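Local coordinates for YflH protein (Bacillus subtilis, PDB 3D0W), which is of unknown function but folds as a small all-helical protein of the DUF3243 family and pairs with a second copy of itself, at residues 30-35 / 73-78; 55-60 / 93-98; 62-67 / 77-82. One frame throughout, in Å; residues are numbered along the deposited sequence.

Interaction 1: 30-35 / 73-78; sequences EEFKGY and GEEMLL
In this four-helix, all-alpha fold the long helix 23-48 receives helix 73-84 chiefly through Phe32, in a buried contact whose segment axes stand 10.7 Å apart and make an angle of 57°. A large flat ring suits that wide spacing. Phe32 CB itself just reaches Glu74 CG, and CG stands anti to the backbone N (chi1 164°), which carries the ring across to the other helix. There CG and CD2 lie against the CB and CG methylenes of Glu74, with Phe32 CD2 3.6 Å from Glu74 CG. The centre of the face is taken by Glu74 CB, a CH-pi contact 3.6 Å from the Phe32 centroid and only 7° off the ring normal; CE2 meets the same CB. CE1 and CD1 meet Glu75 CG. An alanine in place of Phe32 would remove the whole ring and would probably leave the glutamate methylenes and Leu78 poorly packed against helix 23-48. The glutamates suit a buried face because mainly their aliphatic parts do the touching: Glu74 bends at chi2, so that CB and CG lie on the ring, and Glu75 OE1 accepts a hydrogen bond from Gln71 N. At the far tip, in the ring plane, Phe32 CZ meets Leu78 CD1 at 3.5 Å.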
loop_
_atom_site.group_PDB
_atom_site.type_symbol
_atom_site.label_atom_id
_atom_site.label_comp_id
_atom_site.label_asym_id
_atom_site.label_seq_id
_atom_site.Cartn_x
_atom_site.Cartn_y
_atom_site.Cartn_z
ATOM N N GLU A 30 1.392 12.970 4.945
ATOM C CA GLU A 30 2.273 13.348 6.040
ATOM C C GLU A 30 1.626 13.049 7.379
ATOM O O GLU A 30 2.292 12.584 8.306
ATOM C CB GLU A 30 2.636 14.835 5.953
ATOM C CG GLU A 30 3.631 15.153 4.852
ATOM C CD GLU A 30 4.875 14.276 4.918
ATOM O OE1 GLU A 30 5.491 14.179 6.007
ATOM O OE2 GLU A 30 5.238 13.688 3.878
ATOM N N GLU A 31 0.325 13.312 7.477
ATOM C CA GLU A 31 -0.406 13.055 8.711
ATOM C C GLU A 31 -0.522 11.551 8.930
ATOM O O GLU A 31 -0.352 11.064 10.047
ATOM C CB GLU A 31 -1.806 13.671 8.656
ATOM C CG GLU A 31 -1.838 15.192 8.584
ATOM C CD GLU A 31 -3.246 15.748 8.758
ATOM O OE1 GLU A 31 -4.160 15.323 8.015
ATOM O OE2 GLU A 31 -3.440 16.612 9.638
ATOM N N PHE A 32 -0.821 10.824 7.857
ATOM C CA PHE A 32 -0.947 9.370 7.916
ATOM C C PHE A 32 0.366 8.789 8.439
ATOM O O PHE A 32 0.388 8.002 9.383
ATOM C CB PHE A 32 -1.240 8.821 6.515
ATOM C CG PHE A 32 -1.016 7.341 6.380
ATOM C CD1 PHE A 32 -1.818 6.434 7.064
ATOM C CD2 PHE A 32 0.006 6.854 5.570
ATOM C CE1 PHE A 32 -1.606 5.062 6.945
ATOM C CE2 PHE A 32 0.227 5.486 5.445
ATOM C CZ PHE A 32 -0.584 4.587 6.136
ATOM N N LYS A 33 1.461 9.199 7.815
ATOM C CA LYS A 33 2.788 8.747 8.203
ATOM C C LYS A 33 3.042 9.077 9.680
ATOM O O LYS A 33 3.582 8.256 10.427
ATOM C CB LYS A 33 3.824 9.427 7.305
ATOM C CG LYS A 33 5.254 8.999 7.509
ATOM C CD LYS A 33 6.155 9.747 6.538
ATOM C CE LYS A 33 7.618 9.630 6.925
ATOM N NZ LYS A 33 8.495 10.307 5.932
ATOM N N GLY A 34 2.634 10.272 10.104
ATOM C CA GLY A 34 2.823 10.666 11.491
ATOM C C GLY A 34 2.028 9.815 12.468
ATOM O O GLY A 34 2.456 9.587 13.602
ATOM N N TYR A 35 0.858 9.354 12.033
ATOM C CA TYR A 35 0.007 8.511 12.865
ATOM C C TYR A 35 0.672 7.143 13.060
ATOM O O TYR A 35 0.620 6.567 14.148
ATOM C CB TYR A 35 -1.371 8.357 12.204
ATOM C CG TYR A 35 -2.319 7.428 12.925
ATOM C CD1 TYR A 35 -2.705 7.676 14.243
ATOM C CD2 TYR A 35 -2.827 6.290 12.293
ATOM C CE1 TYR A 35 -3.571 6.816 14.914
ATOM C CE2 TYR A 35 -3.690 5.423 12.953
ATOM C CZ TYR A 35 -4.059 5.691 14.266
ATOM O OH TYR A 35 -4.907 4.831 14.934
ATOM N N GLY A 73 -7.616 7.416 2.064
ATOM C CA GLY A 73 -7.198 6.486 1.023
ATOM C C GLY A 73 -6.019 5.611 1.410
ATOM O O GLY A 73 -5.946 4.450 1.004
ATOM N N GLU A 74 -5.090 6.169 2.180
ATOM C CA GLU A 74 -3.922 5.425 2.621
ATOM C C GLU A 74 -4.363 4.211 3.435
ATOM O O GLU A 74 -3.965 3.068 3.164
ATOM C CB GLU A 74 -3.008 6.310 3.485
ATOM C CG GLU A 74 -2.142 7.302 2.706
ATOM C CD GLU A 74 -2.862 8.589 2.326
ATOM O OE1 GLU A 74 -4.098 8.682 2.511
ATOM O OE2 GLU A 74 -2.180 9.512 1.832
ATOM N N GLU A 75 -5.204 4.465 4.429
ATOM C CA GLU A 75 -5.685 3.409 5.307
ATOM C C GLU A 75 -6.580 2.404 4.603
ATOM O O GLU A 75 -6.569 1.212 4.928
ATOM C CB GLU A 75 -6.403 4.037 6.496
ATOM C CG GLU A 75 -5.425 4.715 7.450
ATOM C CD GLU A 75 -6.110 5.589 8.487
ATOM O OE1 GLU A 75 -7.327 5.415 8.723
ATOM O OE2 GLU A 75 -5.417 6.442 9.076
HETATM N N MSE A 76 -7.354 2.887 3.642
HETATM C CA MSE A 76 -8.239 2.021 2.887
HETATM C C MSE A 76 -7.397 1.031 2.077
HETATM O O MSE A 76 -7.658 -0.170 2.091
HETATM C CB MSE A 76 -9.110 2.844 1.948
HETATM C CG MSE A 76 -10.080 2.008 1.165
HETATM SE SE MSE A 76 -11.353 1.121 2.328
HETATM C CE MSE A 76 -12.941 1.808 1.478
ATOM N N LEU A 77 -6.387 1.532 1.369
ATOM C CA LEU A 77 -5.529 0.641 0.585
ATOM C C LEU A 77 -4.821 -0.365 1.500
ATOM O O LEU A 77 -4.775 -1.557 1.198
ATOM C CB LEU A 77 -4.489 1.446 -0.207
ATOM C CG LEU A 77 -3.499 0.634 -1.064
ATOM C CD1 LEU A 77 -4.264 -0.159 -2.094
ATOM C CD2 LEU A 77 -2.510 1.572 -1.768
ATOM N N LEU A 78 -4.277 0.102 2.624
ATOM C CA LEU A 78 -3.580 -0.796 3.534
ATOM C C LEU A 78 -4.449 -1.934 4.029
ATOM O O LEU A 78 -4.012 -3.089 4.050
ATOM C CB LEU A 78 -3.030 -0.051 4.751
ATOM C CG LEU A 78 -1.643 0.563 4.624
ATOM C CD1 LEU A 78 -1.239 1.163 5.974
ATOM C CD2 LEU A 78 -0.637 -0.527 4.191
#

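Interaction 2: 55-60 / 93-98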
loop_
_atom_site.group_PDB
_atom_site.type_symbol
_atom_site.label_atom_id
_atom_site.label_comp_id
_atom_site.label_asym_id
_atom_site.label_seq_id
_atom_site.Cartn_x
_atom_site.Cartn_y
_atom_site.Cartn_z
ATOM N N LYS A 55 9.857 -4.789 17.935
ATOM C CA LYS A 55 10.112 -4.407 16.551
ATOM C C LYS A 55 8.983 -3.564 15.975
ATOM O O LYS A 55 7.808 -3.788 16.269
ATOM C CB LYS A 55 10.321 -5.649 15.682
ATOM C CG LYS A 55 11.763 -6.146 15.657
ATOM C CD LYS A 55 11.922 -7.286 14.666
ATOM C CE LYS A 55 13.381 -7.528 14.294
ATOM N NZ LYS A 55 14.220 -7.942 15.455
ATOM N N SER A 56 9.350 -2.585 15.160
ATOM C CA SER A 56 8.378 -1.706 14.526
ATOM C C SER A 56 7.395 -2.490 13.659
ATOM O O SER A 56 6.201 -2.182 13.634
ATOM C CB SER A 56 9.096 -0.669 13.664
ATOM O OG SER A 56 10.019 0.076 14.441
ATOM N N ALA A 57 7.896 -3.504 12.954
ATOM C CA ALA A 57 7.045 -4.306 12.081
ATOM C C ALA A 57 5.989 -5.066 12.879
ATOM O O ALA A 57 4.869 -5.250 12.413
ATOM C CB ALA A 57 7.887 -5.277 11.252
ATOM N N ALA A 58 6.346 -5.494 14.086
ATOM C CA ALA A 58 5.402 -6.218 14.934
ATOM C C ALA A 58 4.295 -5.263 15.370
ATOM O O ALA A 58 3.116 -5.610 15.354
ATOM C CB ALA A 58 6.118 -6.793 16.156
ATOM N N ILE A 59 4.685 -4.047 15.742
ATOM C CA ILE A 59 3.724 -3.043 16.174
ATOM C C ILE A 59 2.778 -2.637 15.042
ATOM O O ILE A 59 1.565 -2.557 15.241
ATOM C CB ILE A 59 4.444 -1.801 16.727
ATOM C CG1 ILE A 59 5.232 -2.187 17.987
ATOM C CG2 ILE A 59 3.434 -0.711 17.046
ATOM C CD1 ILE A 59 6.270 -1.142 18.417
ATOM N N LEU A 60 3.320 -2.391 13.853
ATOM C CA LEU A 60 2.476 -2.011 12.724
ATOM C C LEU A 60 1.568 -3.177 12.320
ATOM O O LEU A 60 0.438 -2.966 11.883
ATOM C CB LEU A 60 3.339 -1.546 11.537
ATOM C CG LEU A 60 4.081 -0.218 11.771
ATOM C CD1 LEU A 60 4.854 0.203 10.530
ATOM C CD2 LEU A 60 3.064 0.863 12.133
ATOM N N LEU A 93 4.842 -6.791 4.150
ATOM C CA LEU A 93 4.197 -5.493 3.974
ATOM C C LEU A 93 4.422 -4.616 5.212
ATOM O O LEU A 93 4.561 -3.390 5.101
ATOM C CB LEU A 93 2.694 -5.652 3.727
ATOM C CG LEU A 93 1.904 -4.339 3.609
ATOM C CD1 LEU A 93 2.384 -3.527 2.403
ATOM C CD2 LEU A 93 0.425 -4.651 3.478
ATOM N N ALA A 94 4.438 -5.243 6.386
ATOM C CA ALA A 94 4.675 -4.515 7.630
ATOM C C ALA A 94 6.111 -3.991 7.625
ATOM O O ALA A 94 6.381 -2.883 8.095
ATOM C CB ALA A 94 4.469 -5.423 8.821
ATOM N N GLN A 95 7.027 -4.797 7.093
ATOM C CA GLN A 95 8.441 -4.411 7.012
ATOM C C GLN A 95 8.598 -3.217 6.074
ATOM O O GLN A 95 9.327 -2.260 6.374
ATOM C CB GLN A 95 9.283 -5.575 6.482
ATOM C CG GLN A 95 9.384 -6.788 7.406
ATOM C CD GLN A 95 9.997 -8.000 6.700
ATOM O OE1 GLN A 95 11.029 -7.887 6.035
ATOM N NE2 GLN A 95 9.361 -9.162 6.845
ATOM N N LEU A 96 7.903 -3.264 4.939
ATOM C CA LEU A 96 7.981 -2.184 3.956
ATOM C C LEU A 96 7.399 -0.898 4.538
ATOM O O LEU A 96 7.924 0.199 4.313
ATOM C CB LEU A 96 7.227 -2.573 2.675
ATOM C CG LEU A 96 7.464 -1.694 1.445
ATOM C CD1 LEU A 96 8.952 -1.716 1.090
ATOM C CD2 LEU A 96 6.632 -2.185 0.269
ATOM N N LEU A 97 6.313 -1.041 5.288
ATOM C CA LEU A 97 5.662 0.098 5.917
ATOM C C LEU A 97 6.585 0.758 6.946
ATOM O O LEU A 97 6.519 1.967 7.153
ATOM C CB LEU A 97 4.362 -0.339 6.601
ATOM C CG LEU A 97 3.387 0.803 6.903
ATOM C CD1 LEU A 97 2.814 1.308 5.589
ATOM C CD2 LEU A 97 2.260 0.325 7.824
ATOM N N VAL A 98 7.425 -0.030 7.611
ATOM C CA VAL A 98 8.352 0.536 8.587
ATOM C C VAL A 98 9.371 1.410 7.843
ATOM O O VAL A 98 9.741 2.486 8.315
ATOM C CB VAL A 98 9.091 -0.568 9.387
ATOM C CG1 VAL A 98 10.289 0.027 10.146
ATOM C CG2 VAL A 98 8.129 -1.213 10.378
#
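Val98 and Leu60 are the two largest contributors to the contact between helix 56-65 and helix 87-101, in which side chains meet carbon on carbon and methyls also touch backbone N and O atoms. Val98 turns CG1 anti to its backbone N (chi1 166°), so that CG2 points into the first turn of the opposing helix. Val98 CG2 lies 3.5 Å from Ser56 CB, tighter than usual van der Waals contact, and equally near Ala57 N. Val98 CG2 also meets Leu60 CD1 at 3.6 Å, so a beta-branched residue fills the niche between three neighbours without a long, flexible chain. Leu60 CD1 in turn rests obliquely on Leu97, 3.8 Å from Leu97 CD2.

Small residues set the spacing beside these branched ones. Ala57 CB faces Ala94 CB at 4.2 Å, while Ala94 CB also comes to 3.6 Å from the carbonyl oxygen Ala57 O. Two helices of the bundle cross here: the segment axes approach to 8.4 Å at a crossing angle of 111°, and the small methyls let Ala57 CA and Ala94 CA come within 5.0 Å of each other.

Farther out, Lys55 is the N-cap of helix 56-65, and Ser56 and Ala57 belong to the first turn that follows it. Helix 23-48 backs the site, with Val40 against both Ser56 and Leu60 and Leu36 against Leu97. On its other flanks Leu97 meets Leu78 of helix 73-84 and Leu81 of the second subunit.

Interaction 3: 62-67 / 77-82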
loop_
_atom_site.group_PDB
_atom_site.type_symbol
_atom_site.label_atom_id
_atom_site.label_comp_id
_atom_site.label_asym_id
_atom_site.label_seq_id
_atom_site.Cartn_x
_atom_site.Cartn_y
_atom_site.Cartn_z
ATOM N N ASP A 62 0.321 -5.492 14.374
ATOM C CA ASP A 62 -0.755 -5.519 15.358
ATOM C C ASP A 62 -1.758 -4.413 15.032
ATOM O O ASP A 62 -2.968 -4.596 15.171
ATOM C CB ASP A 62 -0.210 -5.322 16.779
ATOM C CG ASP A 62 0.579 -6.523 17.280
ATOM O OD1 ASP A 62 0.431 -7.624 16.707
ATOM O OD2 ASP A 62 1.339 -6.368 18.258
ATOM N N TYR A 63 -1.251 -3.265 14.596
ATOM C CA TYR A 63 -2.103 -2.132 14.233
ATOM C C TYR A 63 -3.063 -2.522 13.104
ATOM O O TYR A 63 -4.282 -2.330 13.208
ATOM C CB TYR A 63 -1.231 -0.946 13.801
ATOM C CG TYR A 63 -1.920 0.050 12.887
ATOM C CD1 TYR A 63 -3.029 0.786 13.317
ATOM C CD2 TYR A 63 -1.467 0.247 11.588
ATOM C CE1 TYR A 63 -3.666 1.694 12.467
ATOM C CE2 TYR A 63 -2.090 1.147 10.734
ATOM C CZ TYR A 63 -3.188 1.867 11.176
ATOM O OH TYR A 63 -3.795 2.751 10.316
ATOM N N LEU A 64 -2.514 -3.072 12.024
ATOM C CA LEU A 64 -3.347 -3.485 10.907
ATOM C C LEU A 64 -4.287 -4.615 11.323
ATOM O O LEU A 64 -5.401 -4.716 10.816
ATOM C CB LEU A 64 -2.459 -3.894 9.719
ATOM C CG LEU A 64 -1.690 -2.704 9.112
ATOM C CD1 LEU A 64 -0.681 -3.178 8.075
ATOM C CD2 LEU A 64 -2.685 -1.728 8.483
ATOM N N ALA A 65 -3.853 -5.448 12.266
ATOM C CA ALA A 65 -4.681 -6.561 12.728
ATOM C C ALA A 65 -5.935 -6.085 13.468
ATOM O O ALA A 65 -6.877 -6.849 13.651
ATOM C CB ALA A 65 -3.863 -7.493 13.623
ATOM N N LYS A 66 -5.944 -4.820 13.882
ATOM C CA LYS A 66 -7.087 -4.252 14.594
ATOM C C LYS A 66 -8.272 -4.006 13.669
ATOM O O LYS A 66 -9.420 -3.942 14.118
ATOM C CB LYS A 66 -6.700 -2.931 15.255
ATOM C CG LYS A 66 -5.764 -3.072 16.436
ATOM C CD LYS A 66 -5.370 -1.698 16.974
ATOM C CE LYS A 66 -4.609 -1.811 18.283
ATOM N NZ LYS A 66 -3.453 -2.742 18.168
ATOM N N HIS A 67 -7.988 -3.869 12.377
ATOM C CA HIS A 67 -9.022 -3.610 11.388
ATOM C C HIS A 67 -9.790 -2.328 11.720
ATOM O O HIS A 67 -11.015 -2.296 11.681
ATOM C CB HIS A 67 -9.985 -4.799 11.298
ATOM C CG HIS A 67 -9.336 -6.063 10.823
ATOM N ND1 HIS A 67 -8.753 -6.177 9.579
ATOM C CD2 HIS A 67 -9.152 -7.258 11.434
ATOM C CE1 HIS A 67 -8.238 -7.387 9.444
ATOM N NE2 HIS A 67 -8.466 -8.062 10.556
ATOM N N LEU A 77 -6.387 1.532 1.369
ATOM C CA LEU A 77 -5.529 0.641 0.585
ATOM C C LEU A 77 -4.821 -0.365 1.500
ATOM O O LEU A 77 -4.775 -1.557 1.198
ATOM C CB LEU A 77 -4.489 1.446 -0.207
ATOM C CG LEU A 77 -3.499 0.634 -1.064
ATOM C CD1 LEU A 77 -4.264 -0.159 -2.094
ATOM C CD2 LEU A 77 -2.510 1.572 -1.768
ATOM N N LEU A 78 -4.277 0.102 2.624
ATOM C CA LEU A 78 -3.580 -0.796 3.534
ATOM C C LEU A 78 -4.449 -1.934 4.029
ATOM O O LEU A 78 -4.012 -3.089 4.050
ATOM C CB LEU A 78 -3.030 -0.051 4.751
ATOM C CG LEU A 78 -1.643 0.563 4.624
ATOM C CD1 LEU A 78 -1.239 1.163 5.974
ATOM C CD2 LEU A 78 -0.637 -0.527 4.191
ATOM N N GLN A 79 -5.669 -1.615 4.442
ATOM C CA GLN A 79 -6.566 -2.650 4.948
ATOM C C GLN A 79 -6.966 -3.639 3.859
ATOM O O GLN A 79 -7.082 -4.832 4.121
ATOM C CB GLN A 79 -7.821 -2.032 5.568
ATOM C CG GLN A 79 -7.586 -1.348 6.912
ATOM C CD GLN A 79 -6.991 -2.275 7.973
ATOM O OE1 GLN A 79 -7.344 -3.454 8.066
ATOM N NE2 GLN A 79 -6.096 -1.732 8.789
ATOM N N GLU A 80 -7.187 -3.144 2.648
ATOM C CA GLU A 80 -7.559 -4.012 1.533
ATOM C C GLU A 80 -6.391 -4.942 1.172
ATOM O O GLU A 80 -6.597 -6.112 0.856
ATOM C CB GLU A 80 -7.967 -3.181 0.319
ATOM C CG GLU A 80 -9.347 -2.544 0.422
ATOM C CD GLU A 80 -10.464 -3.567 0.564
ATOM O OE1 GLU A 80 -10.434 -4.602 -0.138
ATOM O OE2 GLU A 80 -11.380 -3.334 1.374
ATOM N N LEU A 81 -5.169 -4.420 1.226
ATOM C CA LEU A 81 -3.983 -5.229 0.941
ATOM C C LEU A 81 -3.843 -6.294 2.017
ATOM O O LEU A 81 -3.571 -7.453 1.726
ATOM C CB LEU A 81 -2.716 -4.353 0.923
ATOM C CG LEU A 81 -2.490 -3.509 -0.338
ATOM C CD1 LEU A 81 -1.337 -2.505 -0.127
ATOM C CD2 LEU A 81 -2.164 -4.443 -1.501
ATOM N N TRP A 82 -4.046 -5.893 3.269
ATOM C CA TRP A 82 -3.925 -6.797 4.401
ATOM C C TRP A 82 -4.933 -7.937 4.304
ATOM O O TRP A 82 -4.633 -9.075 4.671
ATOM C CB TRP A 82 -4.167 -6.016 5.703
ATOM C CG TRP A 82 -3.629 -6.651 6.938
ATOM C CD1 TRP A 82 -4.345 -7.220 7.949
ATOM C CD2 TRP A 82 -2.251 -6.723 7.332
ATOM N NE1 TRP A 82 -3.500 -7.634 8.952
ATOM C CE2 TRP A 82 -2.210 -7.341 8.598
ATOM C CE3 TRP A 82 -1.048 -6.324 6.734
ATOM C CZ2 TRP A 82 -1.012 -7.566 9.288
ATOM C CZ3 TRP A 82 0.146 -6.550 7.417
ATOM C CH2 TRP A 82 0.152 -7.168 8.681
HETATM O O HOH W 1 -7.876 -5.804 6.580
#
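This is a mixed contact, apolar at its heart and polar at its margin, joining the C-terminal end of helix 56-65 and the turn after it to the next helix in the chain, 73-84. Leu64 lies over one face of the Trp82 indole. Leu64 CB sits 3.7 Å from the centroid of the Trp82 five-membered ring, 16° off the normal, in a CH-pi contact, while Leu64 CD1 reaches over the six-membered ring, 3.4 Å from Trp82 CE3. The other branch, CD2, packs on Gln79 NE2 and on Leu78, so a forked side chain serves both. Lys90 makes a cation-pi interaction with the same indole.

His67 leaves the helix with positive phi (58°), and its side chain brings ND1 close to Gln79. There His67 ND1 gives a weak hydrogen bond to Gln79 OE1, 3.4 Å long, with ring and amide planes 72° apart. A water in the ring plane, at its edge, bridges the same pair: it accepts a weak bond from ND1 and donates to Gln79 OE1 and to the backbone Gln79 O, each 2.8 Å from the water oxygen. Gln79 OE1 thus gathers two donors, and the water holds side chain and backbone together. A protonated His67 would probably donate more strongly from ND1, so this exposed margin may respond to pH.

Four helices follow one another along the chain, 23-48, 56-65, 73-84 and 87-101, and the three contacts tie them into one compact core. Interactions 1 and 3 both use helix 73-84 and share Leu77 and Leu78; their centres lie about 11 Å apart, and Tyr63 OH touches Tyr35 and Glu75 between them. Interactions 2 and 3 share helix 56-65, their centres also about 11 Å apart, with Leu93 against Trp82. The centres of interactions 1 and 2 are about 14 Å apart, and the two meet where Leu78 touches Leu97. In sequence, interactions 1 and 2 alternate, whereas interaction 3 is nested within interaction 2. This interlacing joins distant segments, and all three contacts touch the second subunit, so core and dimer interface are continuous.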